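Local structure of monalysin (Pseudomonas entomophila, 4MKO) at residues Asn100-Asn105 with Ile110-Thr115. The protein forms beta-barrel pores in host cell membranes as an aerolysin-like toxin that damages the Drosophila intestine. Numbering follows the deposited sequence.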
loop_
_atom_site.group_PDB
_atom_site.type_symbol
_atom_site.label_atom_id
_atom_site.label_comp_id
_atom_site.label_asym_id
_atom_site.label_seq_id
_atom_site.Cartn_x
_atom_site.Cartn_y
_atom_site.Cartn_z
ATOM N N ASN A 100 1.370 14.518 -8.447
ATOM C CA ASN A 100 2.155 15.269 -7.464
ATOM C C ASN A 100 2.034 14.748 -6.025
ATOM O O ASN A 100 2.846 15.143 -5.185
ATOM C CB ASN A 100 1.901 16.790 -7.513
ATOM C CG ASN A 100 3.117 17.625 -7.082
ATOM O OD1 ASN A 100 4.288 17.252 -7.289
ATOM N ND2 ASN A 100 2.882 18.787 -6.474
ATOM N N ILE A 101 1.109 13.807 -5.765
ATOM C CA ILE A 101 0.975 13.211 -4.429
ATOM C C ILE A 101 2.276 12.453 -4.108
ATOM O O ILE A 101 2.588 12.259 -2.936
ATOM C CB ILE A 101 -0.258 12.272 -4.300
ATOM C CG1 ILE A 101 -0.500 11.841 -2.814
ATOM C CG2 ILE A 101 -0.170 11.059 -5.233
ATOM C CD1 ILE A 101 -1.816 11.150 -2.505
ATOM N N ASP A 102 3.052 12.061 -5.161
ATOM C CA ASP A 102 4.278 11.292 -4.968
ATOM C C ASP A 102 5.305 11.963 -4.059
ATOM O O ASP A 102 6.185 11.269 -3.557
ATOM C CB ASP A 102 4.906 10.856 -6.292
ATOM C CG ASP A 102 5.723 9.579 -6.119
ATOM O OD1 ASP A 102 5.183 8.597 -5.575
ATOM O OD2 ASP A 102 6.902 9.573 -6.517
ATOM N N ILE A 103 5.148 13.270 -3.729
ATOM C CA ILE A 103 6.018 13.914 -2.724
ATOM C C ILE A 103 5.927 13.139 -1.383
ATOM O O ILE A 103 6.858 13.218 -0.584
ATOM C CB ILE A 103 5.737 15.429 -2.504
ATOM C CG1 ILE A 103 4.328 15.677 -1.896
ATOM C CG2 ILE A 103 5.977 16.234 -3.789
ATOM C CD1 ILE A 103 4.216 16.970 -1.130
ATOM N N VAL A 104 4.817 12.401 -1.143
ATOM C CA VAL A 104 4.666 11.607 0.088
ATOM C C VAL A 104 5.742 10.502 0.123
ATOM O O VAL A 104 6.295 10.229 1.185
ATOM C CB VAL A 104 3.226 11.052 0.319
ATOM C CG1 VAL A 104 2.859 9.946 -0.667
ATOM C CG2 VAL A 104 3.034 10.581 1.770
ATOM N N ASN A 105 6.060 9.932 -1.047
ATOM C CA ASN A 105 7.057 8.867 -1.196
ATOM C C ASN A 105 8.453 9.417 -1.090
ATOM O O ASN A 105 9.252 8.939 -0.277
ATOM C CB ASN A 105 6.804 8.069 -2.474
ATOM C CG ASN A 105 5.684 7.071 -2.288
ATOM O OD1 ASN A 105 5.452 6.578 -1.166
ATOM N ND2 ASN A 105 4.987 6.727 -3.372
ATOM N N ILE A 110 10.909 6.594 -0.015
ATOM C CA ILE A 110 10.366 5.476 -0.773
ATOM C C ILE A 110 10.284 5.904 -2.221
ATOM O O ILE A 110 9.938 7.043 -2.505
ATOM C CB ILE A 110 8.977 5.061 -0.212
ATOM C CG1 ILE A 110 9.123 4.417 1.178
ATOM C CG2 ILE A 110 8.185 4.153 -1.196
ATOM C CD1 ILE A 110 7.828 4.402 1.982
ATOM N N SER A 111 10.603 4.989 -3.134
ATOM C CA SER A 111 10.484 5.215 -4.572
ATOM C C SER A 111 9.647 4.066 -5.126
ATOM O O SER A 111 9.918 2.909 -4.796
ATOM C CB SER A 111 11.864 5.244 -5.237
ATOM O OG SER A 111 11.714 5.311 -6.645
ATOM N N THR A 112 8.636 4.363 -5.978
ATOM C CA THR A 112 7.809 3.310 -6.555
ATOM C C THR A 112 8.559 2.502 -7.606
ATOM O O THR A 112 8.263 1.330 -7.781
ATOM C CB THR A 112 6.522 3.871 -7.197
ATOM O OG1 THR A 112 6.898 4.618 -8.357
ATOM C CG2 THR A 112 5.716 4.765 -6.240
ATOM N N GLY A 113 9.488 3.138 -8.316
ATOM C CA GLY A 113 10.217 2.476 -9.393
ATOM C C GLY A 113 9.470 2.557 -10.708
ATOM O O GLY A 113 9.935 2.033 -11.726
ATOM N N PHE A 114 8.314 3.252 -10.703
ATOM C CA PHE A 114 7.490 3.473 -11.891
ATOM C C PHE A 114 7.524 4.955 -12.275
ATOM O O PHE A 114 8.008 5.781 -11.487
ATOM C CB PHE A 114 6.046 2.960 -11.673
ATOM C CG PHE A 114 5.964 1.488 -11.355
ATOM C CD1 PHE A 114 6.421 0.532 -12.263
ATOM C CD2 PHE A 114 5.429 1.049 -10.146
ATOM C CE1 PHE A 114 6.352 -0.832 -11.962
ATOM C CE2 PHE A 114 5.320 -0.315 -9.867
ATOM C CZ PHE A 114 5.766 -1.251 -10.782
ATOM N N THR A 115 7.059 5.302 -13.498
ATOM C CA THR A 115 7.116 6.696 -13.933
ATOM C C THR A 115 6.130 7.573 -13.151
ATOM O O THR A 115 5.218 7.064 -12.469
ATOM C CB THR A 115 6.930 6.849 -15.457
ATOM O OG1 THR A 115 5.562 6.624 -15.786
ATOM C CG2 THR A 115 7.864 5.951 -16.274
HETATM O O HOH W 1 8.349 7.250 -6.657
#
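Asn105 packs against both Ile110 and Thr112, and the tight part of the contact gathers around its side-chain amide. Its backbone O receives the N-H of Ile110 at 2.9 Å; the bond is nearly straight at hydrogen (169°), although the donor sits above the carbonyl plane. A chi1 of -79° turns the amide of Asn105 toward the returning chain, across the side chains of Ile110 and Thr112; OD1 lies 3.7 Å from CG2 of Ile110 and ND2 lies 3.6 Å from CG2 of Thr112. Both amide atoms are satisfied although buried: OD1 pairs with Tyr147 OH, and ND2 donates to Asp102 OD1 at 2.9 Å, nearly along the carboxylate C-O axis. These two bonds fix which end of the amide faces which methyl group. Within the region of this aerolysin-like fold thought to form the pore, the chain leaving helix 103-107 doubles back beside it and runs alongside strand 173-191, where Thr112 and Arg185 share backbone hydrogen bonds and Ile182 touches Asn105 and Thr112. Ile110, which also touches Val32 and Leu145, has its side chain about 4 Å from a bound mercury ion. Toward Asp102, partly exposed where the other three are buried, packing is looser. Its OD1, also bonded to Trp120 NE1, stays 3.9 Å from CG2 of Thr112, while a water bridges the segments, donating to Asp102 OD2 at 2.7 Å and accepting the N-H of Thr112 at 3.0 Å.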